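Non-reducing end alpha-L-arabinofuranosidase BoGH43B (Bacteroides ovatus, PDB 5JOZ) removes terminal non-reducing alpha-L-arabinofuranosyl residues from the branches of xyloglucan, turning its 'S' units into 'X' units. Local coordinates at residues A[45-48]-A[49-52]; A[329-332]-A[333-336]; A[392-395]-A[396-399]. All coordinates share one frame; numbering follows the deposited sequence.

All three contacts are tight local turns leading into a beta strand, but they hold different parts of a two-domain enzyme. Contact 1, partly buried, joins strands 40-44 and 51-55 in a four-stranded blade of the family 43 five-bladed beta-propeller. Contacts 2 and 3 belong to the concanavalin A-like domain, their centres about 22 Å apart, and serve its two different sheets. Contact 2 lies at the surface and relies on stacked rings and backbone bonds. Contact 3 is largely buried and the most charged: a bulge, a carboxylate-held turn and a salt bridge. A carboxylate also organises contact 1, there pairing with a histidine. Contacts 1 and 3 sit on opposite sides of the chain's centre.

Contact 1: residues A[45-48]-A[49-52]; sequences KDLV and HWKL
D46 and H49 meet across the turn. From CB the side chain of D46 swings its CG between the backbone N and the carbonyl carbon (chi1 59°), which brings both oxygens over the turn that follows. OD1 takes two backbone donors: V48 N at 2.9 Å, arriving from above the carboxylate plane and closing an Asx turn, and H49 N at 2.8 Å, on the syn side and almost straight. OD2, at the other branch, accepts from H49 ND1 at 2.9 Å, again syn; the oxygen lies in the imidazole plane although the two flat groups are turned 54° apart. H303 N gives OD2 a further bond. This turn links antiparallel strands 40-44 and 51-55 in a four-stranded blade of the five-bladed beta-propeller of family 43. V48 lies alongside H49 and sets CG1 over the ring face, 3.9 Å from its centroid, a CH-pi contact. Beyond the histidine, W50 NE1 makes a weak, bent bond to L47 O (2.8 Å), and W50 CZ2 meets L47 CD2 at 4.2 Å; both side chains also pack on I19 and F26. Water 1 accepts from K45 N and donates to H49 O, 3.0 Å away.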
ATOM      1  N   LYS A  45      -6.963  -5.881 -17.544  1.00 31.28           N
ATOM      2  CA  LYS A  45      -8.032  -6.097 -18.536  1.00 31.70           C
ATOM      3  C   LYS A  45      -9.095  -7.130 -18.114  1.00 30.27           C
ATOM      4  O   LYS A  45     -10.111  -7.276 -18.798  1.00 34.09           O
ATOM      5  CB  LYS A  45      -7.421  -6.499 -19.887  1.00 31.03           C
ATOM      6  CG  LYS A  45      -6.449  -5.448 -20.408  1.00 33.45           C
ATOM      7  CD  LYS A  45      -6.091  -5.620 -21.873  1.00 37.51           C
ATOM      8  CE  LYS A  45      -5.508  -4.330 -22.443  1.00 37.74           C
ATOM      9  NZ  LYS A  45      -6.567  -3.404 -22.923  1.00 37.23           N
ATOM     10  N   ASP A  46      -8.885  -7.816 -16.994  1.00 28.11           N
ATOM     11  CA  ASP A  46      -9.822  -8.853 -16.523  1.00 26.79           C
ATOM     12  C   ASP A  46     -10.224  -8.755 -15.039  1.00 24.08           C
ATOM     13  O   ASP A  46     -10.855  -9.681 -14.517  1.00 23.42           O
ATOM     14  CB  ASP A  46      -9.249 -10.246 -16.837  1.00 29.71           C
ATOM     15  CG  ASP A  46      -7.875 -10.510 -16.182  1.00 30.41           C
ATOM     16  OD1 ASP A  46      -7.491  -9.844 -15.195  1.00 28.75           O
ATOM     17  OD2 ASP A  46      -7.171 -11.416 -16.672  1.00 30.27           O
ATOM     18  N   LEU A  47      -9.874  -7.643 -14.379  1.00 24.47           N
ATOM     19  CA  LEU A  47     -10.055  -7.420 -12.911  1.00 24.10           C
ATOM     20  C   LEU A  47      -9.247  -8.320 -11.973  1.00 22.81           C
ATOM     21  O   LEU A  47      -9.246  -8.088 -10.760  1.00 22.07           O
ATOM     22  CB  LEU A  47     -11.531  -7.458 -12.485  1.00 24.09           C
ATOM     23  CG  LEU A  47     -12.462  -6.357 -12.978  1.00 24.12           C
ATOM     24  CD1 LEU A  47     -13.857  -6.637 -12.462  1.00 26.02           C
ATOM     25  CD2 LEU A  47     -12.008  -4.989 -12.512  1.00 26.70           C
ATOM     26  N   VAL A  48      -8.538  -9.309 -12.525  1.00 23.82           N
ATOM     27  CA  VAL A  48      -7.900 -10.358 -11.745  1.00 21.89           C
ATOM     28  C   VAL A  48      -6.380 -10.230 -11.779  1.00 24.88           C
ATOM     29  O   VAL A  48      -5.737 -10.303 -10.737  1.00 31.22           O
ATOM     30  CB  VAL A  48      -8.341 -11.749 -12.246  1.00 21.12           C
ATOM     31  CG1 VAL A  48      -7.515 -12.865 -11.605  1.00 19.98           C
ATOM     32  CG2 VAL A  48      -9.821 -11.956 -11.944  1.00 20.92           C
ATOM     33  N   HIS A  49      -5.820 -10.067 -12.975  1.00 24.16           N
ATOM     34  CA  HIS A  49      -4.389  -9.958 -13.165  1.00 24.34           C
ATOM     35  C   HIS A  49      -4.000  -8.486 -13.307  1.00 23.56           C
ATOM     36  O   HIS A  49      -4.434  -7.789 -14.225  1.00 23.74           O
ATOM     37  CB  HIS A  49      -3.980 -10.766 -14.384  1.00 25.30           C
ATOM     38  CG  HIS A  49      -4.294 -12.224 -14.257  1.00 30.91           C
ATOM     39  ND1 HIS A  49      -5.361 -12.816 -14.899  1.00 29.83           N
ATOM     40  CD2 HIS A  49      -3.698 -13.203 -13.537  1.00 32.20           C
ATOM     41  CE1 HIS A  49      -5.401 -14.100 -14.588  1.00 33.07           C
ATOM     42  NE2 HIS A  49      -4.404 -14.359 -13.760  1.00 33.69           N
ATOM     43  N   TRP A  50      -3.174  -8.033 -12.379  1.00 25.55           N
ATOM     44  CA  TRP A  50      -2.827  -6.628 -12.247  1.00 24.60           C
ATOM     45  C   TRP A  50      -1.343  -6.416 -12.486  1.00 24.68           C
ATOM     46  O   TRP A  50      -0.522  -7.245 -12.097  1.00 27.79           O
ATOM     47  CB  TRP A  50      -3.251  -6.127 -10.863  1.00 23.70           C
ATOM     48  CG  TRP A  50      -4.757  -6.117 -10.719  1.00 22.29           C
ATOM     49  CD1 TRP A  50      -5.542  -7.134 -10.275  1.00 21.53           C
ATOM     50  CD2 TRP A  50      -5.642  -5.048 -11.060  1.00 21.79           C
ATOM     51  NE1 TRP A  50      -6.867  -6.763 -10.307  1.00 22.01           N
ATOM     52  CE2 TRP A  50      -6.954  -5.487 -10.791  1.00 21.93           C
ATOM     53  CE3 TRP A  50      -5.450  -3.755 -11.564  1.00 24.47           C
ATOM     54  CZ2 TRP A  50      -8.070  -4.680 -11.005  1.00 24.82           C
ATOM     55  CZ3 TRP A  50      -6.563  -2.941 -11.771  1.00 23.05           C
ATOM     56  CH2 TRP A  50      -7.854  -3.409 -11.495  1.00 24.62           C
ATOM     57  N   LYS A  51      -1.022  -5.308 -13.148  1.00 22.97           N
ATOM     58  CA  LYS A  51       0.345  -4.907 -13.432  1.00 24.53           C
ATOM     59  C   LYS A  51       0.537  -3.478 -12.967  1.00 25.53           C
ATOM     60  O   LYS A  51      -0.295  -2.608 -13.268  1.00 22.38           O
ATOM     61  CB  LYS A  51       0.624  -4.990 -14.941  1.00 28.27           C
ATOM     62  CG  LYS A  51       2.028  -4.560 -15.359  1.00 32.50           C
ATOM     63  CD  LYS A  51       2.338  -4.917 -16.808  1.00 40.64           C
ATOM     64  CE  LYS A  51       3.759  -5.450 -16.983  1.00 50.70           C
ATOM     65  NZ  LYS A  51       4.766  -4.363 -17.052  1.00 50.55           N
ATOM     66  N   LEU A  52       1.654  -3.235 -12.275  1.00 25.59           N
ATOM     67  CA  LEU A  52       1.996  -1.902 -11.793  1.00 24.59           C
ATOM     68  C   LEU A  52       2.512  -1.111 -12.984  1.00 25.14           C
ATOM     69  O   LEU A  52       3.400  -1.588 -13.692  1.00 24.37           O
ATOM     70  CB  LEU A  52       3.067  -2.012 -10.707  1.00 27.17           C
ATOM     71  CG  LEU A  52       3.579  -0.752 -10.020  1.00 27.24           C
ATOM     72  CD1 LEU A  52       2.450  -0.013  -9.311  1.00 25.89           C
ATOM     73  CD2 LEU A  52       4.682  -1.129  -9.047  1.00 28.07           C
TER
HETATM   74  O   HOH W   1      -5.569  -8.388 -16.983  1.00 22.97           O

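Contact 2: residues A[329-332]-A[333-336]; sequences PAHS and FWSL
F333 N donates to A330 O at 3.1 Å in a nearly straight bond, and W334 N follows with a longer one to H331 O at 3.3 Å. Both bonds span three residues, the spacing of a 3-10 turn, here leading into strand 334-335 of the concanavalin A-like domain. A third bond is weak: H331 ND1 reaches W334 O at 2.9 Å with its N-H bent to 125°, the oxygen lying at the edge of the imidazole in its plane. H331 gets there by setting CG opposite its own backbone N (chi1 -153°), which lays the ring against the indole. The two form an offset stack, the imidazole and the six-membered ring 4.0 Å apart between centroids and tilted by only 10°. With an alanine at W334 the imidazole would probably lose its stacking partner and be left with the weak bond to the backbone oxygen, and a gap would be likely to open beside F325, L343 and I361. The F333 ring packs on L345, S357 and S359. F333 CD2 lies 3.2 Å from A330 O, and P329, itself touching S357, closes the far end of the phenyl ring, its CB lying 3.8 Å from F333 CZ.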
ATOM      1  N   PRO A 329      13.007  10.897  -0.853  1.00 30.37           N
ATOM      2  CA  PRO A 329      14.408  10.521  -0.949  1.00 32.92           C
ATOM      3  C   PRO A 329      15.276  11.546  -1.688  1.00 32.62           C
ATOM      4  O   PRO A 329      14.913  12.003  -2.766  1.00 28.03           O
ATOM      5  CB  PRO A 329      14.349   9.200  -1.735  1.00 32.08           C
ATOM      6  CG  PRO A 329      13.181   9.382  -2.630  1.00 30.95           C
ATOM      7  CD  PRO A 329      12.175  10.087  -1.765  1.00 30.67           C
ATOM      8  N   ALA A 330      16.422  11.896  -1.108  1.00 31.74           N
ATOM      9  CA  ALA A 330      17.429  12.667  -1.845  1.00 35.27           C
ATOM     10  C   ALA A 330      18.165  11.705  -2.782  1.00 32.78           C
ATOM     11  O   ALA A 330      18.726  10.704  -2.329  1.00 27.72           O
ATOM     12  CB  ALA A 330      18.401  13.343  -0.893  1.00 34.12           C
ATOM     13  N   HIS A 331      18.162  12.004  -4.083  1.00 33.01           N
ATOM     14  CA  HIS A 331      18.788  11.123  -5.068  1.00 35.63           C
ATOM     15  C   HIS A 331      20.294  10.968  -4.801  1.00 37.30           C
ATOM     16  O   HIS A 331      20.899  10.030  -5.306  1.00 39.86           O
ATOM     17  CB  HIS A 331      18.551  11.615  -6.511  1.00 39.72           C
ATOM     18  CG  HIS A 331      18.573  10.523  -7.550  1.00 38.75           C
ATOM     19  ND1 HIS A 331      19.449   9.457  -7.509  1.00 39.21           N
ATOM     20  CD2 HIS A 331      17.829  10.351  -8.669  1.00 36.91           C
ATOM     21  CE1 HIS A 331      19.235   8.671  -8.550  1.00 38.57           C
ATOM     22  NE2 HIS A 331      18.256   9.189  -9.268  1.00 40.92           N
ATOM     23  N   SER A 332      20.891  11.878  -4.026  1.00 32.11           N
ATOM     24  CA  SER A 332      22.284  11.739  -3.614  1.00 36.45           C
ATOM     25  C   SER A 332      22.633  10.430  -2.856  1.00 32.22           C
ATOM     26  O   SER A 332      23.806  10.062  -2.824  1.00 32.23           O
ATOM     27  CB  SER A 332      22.742  12.961  -2.786  1.00 32.78           C
ATOM     28  OG  SER A 332      21.913  13.171  -1.655  1.00 32.49           O
ATOM     29  N   PHE A 333      21.669   9.745  -2.235  1.00 30.02           N
ATOM     30  CA  PHE A 333      22.020   8.483  -1.533  1.00 30.91           C
ATOM     31  C   PHE A 333      21.971   7.196  -2.375  1.00 26.74           C
ATOM     32  O   PHE A 333      22.416   6.157  -1.892  1.00 26.28           O
ATOM     33  CB  PHE A 333      21.320   8.326  -0.164  1.00 27.58           C
ATOM     34  CG  PHE A 333      19.857   7.922  -0.215  1.00 31.06           C
ATOM     35  CD1 PHE A 333      19.462   6.649  -0.630  1.00 28.98           C
ATOM     36  CD2 PHE A 333      18.872   8.794   0.252  1.00 30.26           C
ATOM     37  CE1 PHE A 333      18.125   6.288  -0.644  1.00 30.87           C
ATOM     38  CE2 PHE A 333      17.534   8.425   0.250  1.00 28.82           C
ATOM     39  CZ  PHE A 333      17.160   7.175  -0.196  1.00 28.89           C
ATOM     40  N   TRP A 334      21.444   7.259  -3.603  1.00 26.90           N
ATOM     41  CA  TRP A 334      21.356   6.076  -4.474  1.00 28.65           C
ATOM     42  C   TRP A 334      21.645   6.365  -5.943  1.00 27.03           C
ATOM     43  O   TRP A 334      21.266   7.404  -6.477  1.00 26.11           O
ATOM     44  CB  TRP A 334      19.988   5.384  -4.356  1.00 27.24           C
ATOM     45  CG  TRP A 334      18.841   6.150  -4.930  1.00 26.63           C
ATOM     46  CD1 TRP A 334      18.185   7.198  -4.344  1.00 33.28           C
ATOM     47  CD2 TRP A 334      18.217   5.953  -6.198  1.00 26.65           C
ATOM     48  NE1 TRP A 334      17.195   7.661  -5.166  1.00 31.54           N
ATOM     49  CE2 TRP A 334      17.187   6.914  -6.311  1.00 30.28           C
ATOM     50  CE3 TRP A 334      18.426   5.062  -7.253  1.00 26.37           C
ATOM     51  CZ2 TRP A 334      16.351   6.994  -7.432  1.00 31.81           C
ATOM     52  CZ3 TRP A 334      17.609   5.148  -8.368  1.00 29.58           C
ATOM     53  CH2 TRP A 334      16.581   6.110  -8.451  1.00 30.68           C
ATOM     54  N   SER A 335      22.292   5.408  -6.593  1.00 29.99           N
ATOM     55  CA  SER A 335      22.589   5.494  -8.014  1.00 30.66           C
ATOM     56  C   SER A 335      22.571   4.125  -8.644  1.00 29.42           C
ATOM     57  O   SER A 335      23.081   3.156  -8.065  1.00 31.03           O
ATOM     58  CB  SER A 335      23.975   6.105  -8.244  1.00 32.06           C
ATOM     59  OG  SER A 335      24.229   6.262  -9.633  1.00 35.04           O
ATOM     60  N   LEU A 336      21.987   4.076  -9.838  1.00 30.08           N
ATOM     61  CA  LEU A 336      22.160   2.979 -10.792  1.00 27.59           C
ATOM     62  C   LEU A 336      23.161   3.341 -11.909  1.00 28.65           C
ATOM     63  O   LEU A 336      23.428   2.516 -12.790  1.00 28.40           O
ATOM     64  CB  LEU A 336      20.803   2.623 -11.406  1.00 27.21           C
ATOM     65  CG  LEU A 336      19.772   1.998 -10.455  1.00 28.59           C
ATOM     66  CD1 LEU A 336      18.359   2.177 -11.010  1.00 29.80           C
ATOM     67  CD2 LEU A 336      20.074   0.526 -10.207  1.00 22.51           C
TER

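Contact 3: residues A[392-395]-A[396-399]; sequences RADD and KNHY
N397 O is gripped by two successive backbone donors, A393 N at 2.9 Å and D394 N at 3.2 Å, the first nearly in line with the carbonyl bond and the second tilted from its plane. N397 N returns only a weak bond to D394 O. The carboxylate of D394 stiffens the loop: a chi1 of 60° tucks it back over its own backbone, where OD1 accepts from K396 N at 2.9 Å on its anti side, and weakly from N397 ND2; the carboxylate and amide lie side by side with planes 73° apart, both resting on V473. On the other face of the sheet R392, its chain extended, brings NH1 (2.8 Å) and NH2 (2.9 Å) to the same oxygen, D395 OD1, which lies in the guanidinium plane. This salt bridge is extended by E34, which pairs with R392, and by R327, which pairs with D395. In contrast, the exposed side of K396 is loose: its extended chain carries NZ out from the turn. Near H398, whose ND1 bonds D400, water 2 donates to D395 O and lies 3.0 Å from H398 NE2, at the ring edge. A393 and D394 facing the single residue N397 make a classic beta bulge, set where antiparallel strands 389-392 and 397-406 join in the concanavalin A-like beta-sandwich domain.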
ATOM      1  N   ARG A 392      11.026  -4.190   7.666  1.00 28.02           N
ATOM      2  CA  ARG A 392      10.478  -3.005   8.306  1.00 28.29           C
ATOM      3  C   ARG A 392       8.997  -3.180   8.491  1.00 28.43           C
ATOM      4  O   ARG A 392       8.312  -3.550   7.551  1.00 27.31           O
ATOM      5  CB  ARG A 392      10.721  -1.762   7.450  1.00 30.07           C
ATOM      6  CG  ARG A 392       9.864  -0.534   7.800  1.00 26.18           C
ATOM      7  CD  ARG A 392      10.249   0.589   6.854  1.00 27.88           C
ATOM      8  NE  ARG A 392       9.467   1.805   7.054  1.00 29.76           N
ATOM      9  CZ  ARG A 392       9.688   2.711   8.005  1.00 30.45           C
ATOM     10  NH1 ARG A 392      10.700   2.580   8.876  1.00 29.77           N
ATOM     11  NH2 ARG A 392       8.895   3.776   8.075  1.00 29.82           N
ATOM     12  N   ALA A 393       8.521  -2.896   9.704  1.00 32.64           N
ATOM     13  CA  ALA A 393       7.105  -2.637   9.961  1.00 28.87           C
ATOM     14  C   ALA A 393       6.881  -1.130  10.085  1.00 27.66           C
ATOM     15  O   ALA A 393       6.022  -0.558   9.413  1.00 28.25           O
ATOM     16  CB  ALA A 393       6.666  -3.363  11.213  1.00 30.81           C
ATOM     17  N   ASP A 394       7.665  -0.485  10.938  1.00 27.82           N
ATOM     18  CA  ASP A 394       7.657   0.980  11.057  1.00 33.34           C
ATOM     19  C   ASP A 394       9.012   1.443  11.631  1.00 30.89           C
ATOM     20  O   ASP A 394       9.942   0.643  11.719  1.00 25.12           O
ATOM     21  CB  ASP A 394       6.427   1.466  11.872  1.00 32.78           C
ATOM     22  CG  ASP A 394       6.385   0.906  13.300  1.00 34.61           C
ATOM     23  OD1 ASP A 394       7.436   0.838  13.950  1.00 38.73           O
ATOM     24  OD2 ASP A 394       5.288   0.542  13.785  1.00 39.14           O
ATOM     25  N   ASP A 395       9.117   2.711  12.021  1.00 33.20           N
ATOM     26  CA  ASP A 395      10.383   3.272  12.537  1.00 37.31           C
ATOM     27  C   ASP A 395      10.864   2.657  13.856  1.00 33.80           C
ATOM     28  O   ASP A 395      12.044   2.725  14.161  1.00 39.93           O
ATOM     29  CB  ASP A 395      10.272   4.803  12.707  1.00 36.07           C
ATOM     30  CG  ASP A 395      10.109   5.543  11.376  1.00 38.26           C
ATOM     31  OD1 ASP A 395      10.364   4.932  10.315  1.00 40.28           O
ATOM     32  OD2 ASP A 395       9.736   6.745  11.389  1.00 36.03           O
ATOM     33  N   LYS A 396       9.944   2.091  14.630  1.00 36.61           N
ATOM     34  CA  LYS A 396      10.237   1.497  15.934  1.00 33.30           C
ATOM     35  C   LYS A 396      10.265  -0.031  15.911  1.00 28.45           C
ATOM     36  O   LYS A 396      10.584  -0.638  16.924  1.00 26.87           O
ATOM     37  CB  LYS A 396       9.183   1.967  16.970  1.00 39.62           C
ATOM     38  CG  LYS A 396       9.166   3.479  17.198  1.00 45.27           C
ATOM     39  CD  LYS A 396       8.008   3.942  18.068  1.00 47.06           C
ATOM     40  CE  LYS A 396       8.046   5.461  18.221  1.00 55.18           C
ATOM     41  NZ  LYS A 396       6.849   6.027  18.911  1.00 58.66           N
ATOM     42  N   ASN A 397       9.906  -0.657  14.787  1.00 25.99           N
ATOM     43  CA  ASN A 397       9.774  -2.115  14.722  1.00 26.72           C
ATOM     44  C   ASN A 397      10.297  -2.650  13.391  1.00 26.79           C
ATOM     45  O   ASN A 397       9.678  -2.472  12.340  1.00 29.41           O
ATOM     46  CB  ASN A 397       8.318  -2.517  14.950  1.00 28.33           C
ATOM     47  CG  ASN A 397       7.867  -2.295  16.397  1.00 31.53           C
ATOM     48  OD1 ASN A 397       8.026  -3.165  17.263  1.00 33.71           O
ATOM     49  ND2 ASN A 397       7.289  -1.132  16.658  1.00 28.99           N
ATOM     50  N   HIS A 398      11.453  -3.297  13.450  1.00 28.06           N
ATOM     51  CA  HIS A 398      12.154  -3.743  12.253  1.00 30.21           C
ATOM     52  C   HIS A 398      13.291  -4.679  12.603  1.00 30.44           C
ATOM     53  O   HIS A 398      13.946  -4.496  13.637  1.00 35.74           O
ATOM     54  CB  HIS A 398      12.732  -2.542  11.484  1.00 30.58           C
ATOM     55  CG  HIS A 398      13.625  -1.662  12.309  1.00 34.35           C
ATOM     56  ND1 HIS A 398      14.991  -1.835  12.367  1.00 39.47           N
ATOM     57  CD2 HIS A 398      13.348  -0.604  13.110  1.00 37.25           C
ATOM     58  CE1 HIS A 398      15.521  -0.924  13.164  1.00 34.56           C
ATOM     59  NE2 HIS A 398      14.546  -0.159  13.622  1.00 42.19           N
ATOM     60  N   TYR A 399      13.540  -5.654  11.731  1.00 29.65           N
ATOM     61  CA  TYR A 399      14.646  -6.606  11.897  1.00 27.06           C
ATOM     62  C   TYR A 399      15.720  -6.282  10.884  1.00 29.85           C
ATOM     63  O   TYR A 399      15.433  -6.217   9.698  1.00 39.09           O
ATOM     64  CB  TYR A 399      14.167  -8.034  11.674  1.00 24.34           C
ATOM     65  CG  TYR A 399      12.991  -8.462  12.539  1.00 26.24           C
ATOM     66  CD1 TYR A 399      12.971  -8.202  13.913  1.00 25.71           C
ATOM     67  CD2 TYR A 399      11.910  -9.155  11.985  1.00 27.95           C
ATOM     68  CE1 TYR A 399      11.912  -8.607  14.704  1.00 27.62           C
ATOM     69  CE2 TYR A 399      10.841  -9.570  12.773  1.00 28.68           C
ATOM     70  CZ  TYR A 399      10.847  -9.301  14.130  1.00 30.08           C
ATOM     71  OH  TYR A 399       9.800  -9.720  14.917  1.00 27.74           O
TER
HETATM   72  O   HOH W   2      14.876   2.502  15.023  1.00 28.30           O